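Local coordinates for autoinducer 2 sensor kinase/phosphatase luxQ (Vibrio cholerae, PDB 3C38), which senses autoinducer 2 through its partner LuxP and switches from histidine kinase to phosphatase in the quorum-sensing phosphorelay, this chain being its periplasmic domain, at residues D82-D95 with Y102-R114. Residues are numbered along the deposited sequence; the frame is centred on the assembly and turned at random.
Sequences DLRFISSHDNILWD and YGIAQQELNKLIR
L109 lies over the F85 ring in a worked example of how a helix packs against one face of an antiparallel sheet: alternate strand residues supply the floor, and one side of the helix fits onto it. Followed outward, F85 starts with its CB bond directed at the helix and, with chi1 at 70°, sets CG between its own backbone N and carbonyl carbon; the ring then presents a face to L109. CG and CD2 come up against L109 CD2; CD2 and CE2 sit beneath L109 CG, which stands 4.1 Å from the ring centroid and 26° off its normal, a CH-pi contact. CZ, at the far end, is met obliquely by the CD1 methyl of I113 at 3.8 Å. Beyond these segments, Y156 of strand 153-160 stacks on the same ring. The flanks extend the pattern. L83 CD2 and I104 CD1 meet tip to tip at 3.8 Å, while S87 CB lies 3.6 Å from I113 CD1, the methyl that I92 also approaches.

At the hairpin end, polar groups take over. R114 grips D90 side-on, NE to OD1 at 2.7 Å and NH2 to OD2 at 2.9 Å; both oxygens use syn lone pairs, and the planes are only 6° apart, so this salt bridge probably holds the guanidinium in the carboxylate plane. At the other end, two waters bridge the D82 carboxylate and Y102 OH, one through OD1 and the other through a weak bond to OD2, which also accepts from V160 N. Helix 106-115 thus packs on one face of the five-stranded antiparallel sheet, at the hairpin forming its edge, in a Cache-type periplasmic sensor domain.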
ATOM      1  N   ASP A  82       5.774  -0.297  -3.192  1.00 33.09           N
ATOM      2  CA  ASP A  82       6.406  -1.614  -3.134  1.00 32.02           C
ATOM      3  C   ASP A  82       6.489  -2.207  -4.531  1.00 32.36           C
ATOM      4  O   ASP A  82       7.319  -3.072  -4.806  1.00 32.40           O
ATOM      5  CB  ASP A  82       5.637  -2.564  -2.215  1.00 30.85           C
ATOM      6  CG  ASP A  82       5.626  -2.092  -0.774  1.00 32.83           C
ATOM      7  OD1 ASP A  82       6.569  -1.373  -0.386  1.00 36.23           O
ATOM      8  OD2 ASP A  82       4.690  -2.440  -0.028  1.00 30.88           O
ATOM      9  N   LEU A  83       5.622  -1.737  -5.416  1.00 31.90           N
ATOM     10  CA  LEU A  83       5.625  -2.230  -6.779  1.00 34.79           C
ATOM     11  C   LEU A  83       5.037  -1.231  -7.764  1.00 35.91           C
ATOM     12  O   LEU A  83       4.076  -0.503  -7.464  1.00 35.50           O
ATOM     13  CB  LEU A  83       4.890  -3.581  -6.868  1.00 34.28           C
ATOM     14  CG  LEU A  83       3.408  -3.690  -6.509  1.00 35.18           C
ATOM     15  CD1 LEU A  83       2.575  -3.343  -7.730  1.00 34.22           C
ATOM     16  CD2 LEU A  83       3.086  -5.109  -6.065  1.00 31.74           C
ATOM     17  N   ARG A  84       5.651  -1.198  -8.940  1.00 37.16           N
ATOM     18  CA  ARG A  84       5.240  -0.323 -10.024  1.00 39.35           C
ATOM     19  C   ARG A  84       5.213  -1.112 -11.323  1.00 41.69           C
ATOM     20  O   ARG A  84       6.026  -2.007 -11.532  1.00 43.41           O
ATOM     21  CB  ARG A  84       6.246   0.812 -10.225  1.00 38.01           C
ATOM     22  CG  ARG A  84       6.306   1.901  -9.177  1.00 36.94           C
ATOM     23  CD  ARG A  84       6.847   3.158  -9.845  1.00 36.52           C
ATOM     24  NE  ARG A  84       7.196   4.233  -8.924  1.00 38.17           N
ATOM     25  CZ  ARG A  84       8.308   4.263  -8.194  1.00 40.21           C
ATOM     26  NH1 ARG A  84       9.191   3.271  -8.271  1.00 41.91           N
ATOM     27  NH2 ARG A  84       8.544   5.295  -7.394  1.00 41.06           N
ATOM     28  N   PHE A  85       4.278  -0.775 -12.198  1.00 44.20           N
ATOM     29  CA  PHE A  85       4.213  -1.398 -13.510  1.00 44.83           C
ATOM     30  C   PHE A  85       3.349  -0.510 -14.401  1.00 46.28           C
ATOM     31  O   PHE A  85       2.434   0.167 -13.923  1.00 45.82           O
ATOM     32  CB  PHE A  85       3.688  -2.844 -13.426  1.00 42.08           C
ATOM     33  CG  PHE A  85       2.242  -2.957 -13.071  1.00 41.36           C
ATOM     34  CD1 PHE A  85       1.259  -2.733 -14.028  1.00 40.02           C
ATOM     35  CD2 PHE A  85       1.858  -3.297 -11.776  1.00 40.62           C
ATOM     36  CE1 PHE A  85      -0.076  -2.852 -13.704  1.00 40.33           C
ATOM     37  CE2 PHE A  85       0.519  -3.419 -11.438  1.00 38.43           C
ATOM     38  CZ  PHE A  85      -0.452  -3.196 -12.402  1.00 41.35           C
ATOM     39  N   ILE A  86       3.670  -0.482 -15.691  1.00 48.71           N
ATOM     40  CA  ILE A  86       2.936   0.345 -16.643  1.00 50.89           C
ATOM     41  C   ILE A  86       2.079  -0.499 -17.575  1.00 51.74           C
ATOM     42  O   ILE A  86       2.560  -1.456 -18.180  1.00 52.00           O
ATOM     43  CB  ILE A  86       3.910   1.205 -17.477  1.00 51.59           C
ATOM     44  CG1 ILE A  86       4.704   2.125 -16.551  1.00 51.51           C
ATOM     45  CG2 ILE A  86       3.145   2.039 -18.492  1.00 53.60           C
ATOM     46  CD1 ILE A  86       5.770   2.927 -17.259  1.00 51.44           C
ATOM     47  N   SER A  87       0.806  -0.136 -17.675  1.00 52.95           N
ATOM     48  CA  SER A  87      -0.137  -0.849 -18.521  1.00 53.40           C
ATOM     49  C   SER A  87      -0.595  -0.045 -19.737  1.00 54.12           C
ATOM     50  O   SER A  87      -0.550   1.183 -19.759  1.00 54.32           O
ATOM     51  CB  SER A  87      -1.378  -1.256 -17.716  1.00 54.08           C
ATOM     52  OG  SER A  87      -2.570  -0.677 -18.251  1.00 51.51           O
ATOM     53  N   SER A  88      -1.034  -0.776 -20.750  1.00 54.60           N
ATOM     54  CA  SER A  88      -1.558  -0.213 -21.979  1.00 54.73           C
ATOM     55  C   SER A  88      -2.553  -1.294 -22.359  1.00 53.81           C
ATOM     56  O   SER A  88      -2.215  -2.248 -23.060  1.00 51.46           O
ATOM     57  CB  SER A  88      -0.461  -0.084 -23.034  1.00 55.27           C
ATOM     58  OG  SER A  88      -0.891   0.781 -24.074  1.00 56.19           O
ATOM     59  N   HIS A  89      -3.777  -1.141 -21.867  1.00 53.80           N
ATOM     60  CA  HIS A  89      -4.827  -2.129 -22.068  1.00 56.77           C
ATOM     61  C   HIS A  89      -4.339  -3.352 -21.285  1.00 57.32           C
ATOM     62  O   HIS A  89      -3.427  -3.235 -20.463  1.00 57.49           O
ATOM     63  CB  HIS A  89      -5.016  -2.448 -23.554  1.00 56.47           C
ATOM     64  CG  HIS A  89      -5.185  -1.232 -24.404  1.00 57.07           C
ATOM     65  ND1 HIS A  89      -6.049  -0.210 -24.070  1.00 58.22           N
ATOM     66  CD2 HIS A  89      -4.577  -0.849 -25.551  1.00 57.01           C
ATOM     67  CE1 HIS A  89      -5.963   0.750 -24.974  1.00 58.29           C
ATOM     68  NE2 HIS A  89      -5.076   0.387 -25.885  1.00 57.14           N
ATOM     69  N   ASP A  90      -4.927  -4.516 -21.525  1.00 58.39           N
ATOM     70  CA  ASP A  90      -4.524  -5.709 -20.794  1.00 59.00           C
ATOM     71  C   ASP A  90      -3.058  -6.079 -21.001  1.00 59.38           C
ATOM     72  O   ASP A  90      -2.614  -7.140 -20.565  1.00 59.73           O
ATOM     73  CB  ASP A  90      -5.408  -6.890 -21.185  1.00 59.92           C
ATOM     74  CG  ASP A  90      -6.881  -6.568 -21.090  1.00 63.73           C
ATOM     75  OD1 ASP A  90      -7.336  -6.142 -20.003  1.00 66.32           O
ATOM     76  OD2 ASP A  90      -7.590  -6.743 -22.105  1.00 65.53           O
ATOM     77  N   ASN A  91      -2.305  -5.210 -21.661  1.00 58.80           N
ATOM     78  CA  ASN A  91      -0.898  -5.487 -21.905  1.00 59.98           C
ATOM     79  C   ASN A  91      -0.059  -4.852 -20.791  1.00 61.02           C
ATOM     80  O   ASN A  91      -0.502  -3.905 -20.130  1.00 60.90           O
ATOM     81  CB  ASN A  91      -0.494  -4.935 -23.285  1.00 61.00           C
ATOM     82  CG  ASN A  91       0.800  -5.553 -23.823  1.00 62.33           C
ATOM     83  OD1 ASN A  91       1.158  -6.676 -23.469  1.00 64.32           O
ATOM     84  ND2 ASN A  91       1.487  -4.826 -24.699  1.00 61.32           N
ATOM     85  N   ILE A  92       1.137  -5.390 -20.569  1.00 59.75           N
ATOM     86  CA  ILE A  92       2.037  -4.862 -19.551  1.00 59.70           C
ATOM     87  C   ILE A  92       3.336  -4.525 -20.272  1.00 61.03           C
ATOM     88  O   ILE A  92       4.116  -5.415 -20.624  1.00 60.83           O
ATOM     89  CB  ILE A  92       2.325  -5.897 -18.429  1.00 58.46           C
ATOM     90  CG1 ILE A  92       1.019  -6.368 -17.785  1.00 57.18           C
ATOM     91  CG2 ILE A  92       3.203  -5.271 -17.357  1.00 57.68           C
ATOM     92  CD1 ILE A  92       0.308  -5.314 -16.983  1.00 56.07           C
ATOM     93  N   LEU A  93       3.555  -3.236 -20.503  1.00 61.38           N
ATOM     94  CA  LEU A  93       4.743  -2.773 -21.201  1.00 62.00           C
ATOM     95  C   LEU A  93       5.959  -2.843 -20.300  1.00 62.91           C
ATOM     96  O   LEU A  93       7.065  -3.136 -20.762  1.00 64.03           O
ATOM     97  CB  LEU A  93       4.550  -1.329 -21.679  1.00 62.12           C
ATOM     98  CG  LEU A  93       3.367  -1.018 -22.601  1.00 61.88           C
ATOM     99  CD1 LEU A  93       3.314   0.479 -22.878  1.00 61.92           C
ATOM    100  CD2 LEU A  93       3.500  -1.799 -23.896  1.00 61.88           C
ATOM    101  N   TRP A  94       5.754  -2.572 -19.013  1.00 62.86           N
ATOM    102  CA  TRP A  94       6.853  -2.593 -18.060  1.00 62.19           C
ATOM    103  C   TRP A  94       6.423  -3.058 -16.665  1.00 62.01           C
ATOM    104  O   TRP A  94       5.246  -2.984 -16.301  1.00 61.14           O
ATOM    105  CB  TRP A  94       7.478  -1.202 -17.976  1.00 62.30           C
ATOM    106  CG  TRP A  94       8.671  -1.126 -17.083  1.00 63.58           C
ATOM    107  CD1 TRP A  94       9.946  -1.508 -17.382  1.00 63.19           C
ATOM    108  CD2 TRP A  94       8.703  -0.629 -15.740  1.00 63.69           C
ATOM    109  NE1 TRP A  94      10.775  -1.272 -16.306  1.00 63.55           N
ATOM    110  CE2 TRP A  94      10.036  -0.731 -15.287  1.00 64.40           C
ATOM    111  CE3 TRP A  94       7.732  -0.103 -14.878  1.00 63.61           C
ATOM    112  CZ2 TRP A  94      10.424  -0.330 -14.004  1.00 64.61           C
ATOM    113  CZ3 TRP A  94       8.116   0.295 -13.604  1.00 62.79           C
ATOM    114  CH2 TRP A  94       9.452   0.181 -13.181  1.00 64.17           C
ATOM    115  N   ASP A  95       7.403  -3.528 -15.896  1.00 60.54           N
ATOM    116  CA  ASP A  95       7.199  -4.032 -14.544  1.00 58.50           C
ATOM    117  C   ASP A  95       8.527  -3.872 -13.809  1.00 56.70           C
ATOM    118  O   ASP A  95       9.558  -4.360 -14.284  1.00 56.82           O
ATOM    119  CB  ASP A  95       6.806  -5.509 -14.621  1.00 61.35           C
ATOM    120  CG  ASP A  95       6.867  -6.211 -13.281  1.00 63.43           C
ATOM    121  OD1 ASP A  95       6.785  -7.456 -13.272  1.00 65.76           O
ATOM    122  OD2 ASP A  95       6.989  -5.537 -12.238  1.00 66.59           O
ATOM    123  N   TYR A 102       7.259 -10.664  -4.081  1.00 42.84           N
ATOM    124  CA  TYR A 102       6.086 -10.864  -3.250  1.00 41.53           C
ATOM    125  C   TYR A 102       5.324 -12.124  -3.632  1.00 41.02           C
ATOM    126  O   TYR A 102       4.261 -12.399  -3.091  1.00 40.69           O
ATOM    127  CB  TYR A 102       5.162  -9.649  -3.322  1.00 39.51           C
ATOM    128  CG  TYR A 102       5.745  -8.414  -2.690  1.00 37.24           C
ATOM    129  CD1 TYR A 102       6.348  -7.425  -3.469  1.00 35.97           C
ATOM    130  CD2 TYR A 102       5.703  -8.235  -1.308  1.00 37.23           C
ATOM    131  CE1 TYR A 102       6.890  -6.290  -2.893  1.00 34.06           C
ATOM    132  CE2 TYR A 102       6.246  -7.101  -0.711  1.00 34.93           C
ATOM    133  CZ  TYR A 102       6.836  -6.130  -1.509  1.00 35.14           C
ATOM    134  OH  TYR A 102       7.355  -4.999  -0.926  1.00 33.29           O
ATOM    135  N   GLY A 103       5.875 -12.888  -4.565  1.00 42.35           N
ATOM    136  CA  GLY A 103       5.224 -14.114  -4.987  1.00 44.08           C
ATOM    137  C   GLY A 103       3.994 -13.855  -5.830  1.00 45.95           C
ATOM    138  O   GLY A 103       3.103 -14.703  -5.921  1.00 45.34           O
ATOM    139  N   ILE A 104       3.940 -12.668  -6.430  1.00 47.07           N
ATOM    140  CA  ILE A 104       2.833 -12.288  -7.291  1.00 48.83           C
ATOM    141  C   ILE A 104       3.201 -12.723  -8.708  1.00 50.87           C
ATOM    142  O   ILE A 104       4.261 -12.357  -9.217  1.00 52.12           O
ATOM    143  CB  ILE A 104       2.605 -10.765  -7.279  1.00 48.17           C
ATOM    144  CG1 ILE A 104       2.345 -10.286  -5.849  1.00 47.82           C
ATOM    145  CG2 ILE A 104       1.429 -10.421  -8.163  1.00 45.61           C
ATOM    146  CD1 ILE A 104       2.134  -8.790  -5.721  1.00 47.91           C
ATOM    147  N   ALA A 105       2.334 -13.512  -9.332  1.00 52.13           N
ATOM    148  CA  ALA A 105       2.592 -14.002 -10.681  1.00 53.40           C
ATOM    149  C   ALA A 105       2.235 -12.959 -11.722  1.00 53.75           C
ATOM    150  O   ALA A 105       1.186 -12.324 -11.648  1.00 53.83           O
ATOM    151  CB  ALA A 105       1.803 -15.272 -10.930  1.00 52.74           C
ATOM    152  N   GLN A 106       3.113 -12.797 -12.702  1.00 55.35           N
ATOM    153  CA  GLN A 106       2.909 -11.829 -13.770  1.00 56.66           C
ATOM    154  C   GLN A 106       1.456 -11.804 -14.277  1.00 56.09           C
ATOM    155  O   GLN A 106       0.930 -10.746 -14.617  1.00 56.65           O
ATOM    156  CB  GLN A 106       3.861 -12.150 -14.922  1.00 58.89           C
ATOM    157  CG  GLN A 106       4.200 -10.973 -15.828  1.00 62.94           C
ATOM    158  CD  GLN A 106       4.985  -9.883 -15.112  1.00 64.27           C
ATOM    159  OE1 GLN A 106       5.869 -10.165 -14.302  1.00 66.33           O
ATOM    160  NE2 GLN A 106       4.676  -8.630 -15.424  1.00 65.80           N
ATOM    161  N   GLN A 107       0.807 -12.963 -14.305  1.00 54.69           N
ATOM    162  CA  GLN A 107      -0.568 -13.054 -14.792  1.00 54.93           C
ATOM    163  C   GLN A 107      -1.583 -12.444 -13.837  1.00 53.51           C
ATOM    164  O   GLN A 107      -2.614 -11.930 -14.268  1.00 53.73           O
ATOM    165  CB  GLN A 107      -0.944 -14.511 -15.057  1.00 57.42           C
ATOM    166  CG  GLN A 107       0.173 -15.336 -15.667  1.00 61.97           C
ATOM    167  CD  GLN A 107       1.241 -15.708 -14.647  1.00 64.41           C
ATOM    168  OE1 GLN A 107       0.972 -16.440 -13.686  1.00 66.13           O
ATOM    169  NE2 GLN A 107       2.459 -15.205 -14.850  1.00 64.21           N
ATOM    170  N   GLU A 108      -1.309 -12.520 -12.538  1.00 51.97           N
ATOM    171  CA  GLU A 108      -2.213 -11.943 -11.547  1.00 49.65           C
ATOM    172  C   GLU A 108      -2.138 -10.424 -11.653  1.00 47.70           C
ATOM    173  O   GLU A 108      -3.113  -9.715 -11.404  1.00 45.23           O
ATOM    174  CB  GLU A 108      -1.822 -12.391 -10.136  1.00 52.05           C
ATOM    175  CG  GLU A 108      -2.108 -13.860  -9.841  1.00 54.29           C
ATOM    176  CD  GLU A 108      -3.549 -14.243 -10.124  1.00 54.95           C
ATOM    177  OE1 GLU A 108      -4.454 -13.450  -9.788  1.00 56.58           O
ATOM    178  OE2 GLU A 108      -3.779 -15.340 -10.677  1.00 58.05           O
ATOM    179  N   LEU A 109      -0.962  -9.936 -12.035  1.00 45.81           N
ATOM    180  CA  LEU A 109      -0.736  -8.513 -12.198  1.00 44.69           C
ATOM    181  C   LEU A 109      -1.661  -8.008 -13.310  1.00 44.61           C
ATOM    182  O   LEU A 109      -2.211  -6.913 -13.224  1.00 44.62           O
ATOM    183  CB  LEU A 109       0.732  -8.273 -12.557  1.00 43.98           C
ATOM    184  CG  LEU A 109       1.412  -7.051 -11.948  1.00 43.17           C
ATOM    185  CD1 LEU A 109       1.314  -7.116 -10.437  1.00 44.25           C
ATOM    186  CD2 LEU A 109       2.862  -7.001 -12.383  1.00 43.13           C
ATOM    187  N   ASN A 110      -1.842  -8.830 -14.344  1.00 45.47           N
ATOM    188  CA  ASN A 110      -2.707  -8.486 -15.474  1.00 45.34           C
ATOM    189  C   ASN A 110      -4.146  -8.358 -15.028  1.00 43.58           C
ATOM    190  O   ASN A 110      -4.894  -7.509 -15.515  1.00 43.62           O
ATOM    191  CB  ASN A 110      -2.623  -9.561 -16.561  1.00 46.48           C
ATOM    192  CG  ASN A 110      -1.538  -9.287 -17.571  1.00 47.20           C
ATOM    193  OD1 ASN A 110      -1.685  -8.421 -18.430  1.00 47.28           O
ATOM    194  ND2 ASN A 110      -0.433 -10.018 -17.469  1.00 47.92           N
ATOM    195  N   LYS A 111      -4.532  -9.217 -14.096  1.00 43.63           N
ATOM    196  CA  LYS A 111      -5.889  -9.213 -13.572  1.00 43.60           C
ATOM    197  C   LYS A 111      -6.173  -7.951 -12.755  1.00 43.98           C
ATOM    198  O   LYS A 111      -7.322  -7.498 -12.664  1.00 43.59           O
ATOM    199  CB  LYS A 111      -6.092 -10.458 -12.716  1.00 45.38           C
ATOM    200  CG  LYS A 111      -5.649 -11.753 -13.409  1.00 45.72           C
ATOM    201  CD  LYS A 111      -6.099 -12.977 -12.611  1.00 47.75           C
ATOM    202  CE  LYS A 111      -5.977 -14.266 -13.408  1.00 48.56           C
ATOM    203  NZ  LYS A 111      -6.619 -15.400 -12.677  1.00 51.52           N
ATOM    204  N   LEU A 112      -5.118  -7.384 -12.170  1.00 44.35           N
ATOM    205  CA  LEU A 112      -5.237  -6.173 -11.364  1.00 45.91           C
ATOM    206  C   LEU A 112      -5.546  -4.978 -12.251  1.00 46.49           C
ATOM    207  O   LEU A 112      -6.225  -4.047 -11.827  1.00 45.82           O
ATOM    208  CB  LEU A 112      -3.942  -5.919 -10.590  1.00 46.97           C
ATOM    209  CG  LEU A 112      -3.595  -6.948  -9.513  1.00 48.10           C
ATOM    210  CD1 LEU A 112      -2.291  -6.561  -8.829  1.00 47.94           C
ATOM    211  CD2 LEU A 112      -4.725  -7.020  -8.496  1.00 48.79           C
ATOM    212  N   ILE A 113      -5.038  -5.015 -13.482  1.00 47.24           N
ATOM    213  CA  ILE A 113      -5.266  -3.950 -14.453  1.00 48.73           C
ATOM    214  C   ILE A 113      -6.754  -3.636 -14.492  1.00 47.22           C
ATOM    215  O   ILE A 113      -7.165  -2.488 -14.404  1.00 47.80           O
ATOM    216  CB  ILE A 113      -4.861  -4.388 -15.873  1.00 50.35           C
ATOM    217  CG1 ILE A 113      -3.439  -4.948 -15.873  1.00 53.65           C
ATOM    218  CG2 ILE A 113      -4.985  -3.222 -16.828  1.00 50.68           C
ATOM    219  CD1 ILE A 113      -2.387  -3.948 -15.550  1.00 55.83           C
ATOM    220  N   ARG A 114      -7.555  -4.677 -14.636  1.00 47.52           N
ATOM    221  CA  ARG A 114      -9.001  -4.532 -14.698  1.00 49.01           C
ATOM    222  C   ARG A 114      -9.581  -4.093 -13.366  1.00 49.54           C
ATOM    223  O   ARG A 114     -10.407  -3.183 -13.306  1.00 50.03           O
ATOM    224  CB  ARG A 114      -9.632  -5.866 -15.097  1.00 50.42           C
ATOM    225  CG  ARG A 114      -9.313  -6.312 -16.505  1.00 51.56           C
ATOM    226  CD  ARG A 114     -10.032  -5.440 -17.519  1.00 53.93           C
ATOM    227  NE  ARG A 114      -9.725  -5.843 -18.888  1.00 54.47           N
ATOM    228  CZ  ARG A 114     -10.614  -5.828 -19.873  1.00 54.94           C
ATOM    229  NH1 ARG A 114     -11.858  -5.429 -19.633  1.00 55.22           N
ATOM    230  NH2 ARG A 114     -10.263  -6.221 -21.088  1.00 54.50           N
TER
HETATM  231  O   HOH W   1       6.281  -4.169   1.487  1.00 38.68           O
HETATM  232  O   HOH W   2       9.331  -2.488  -0.928  1.00 63.73           O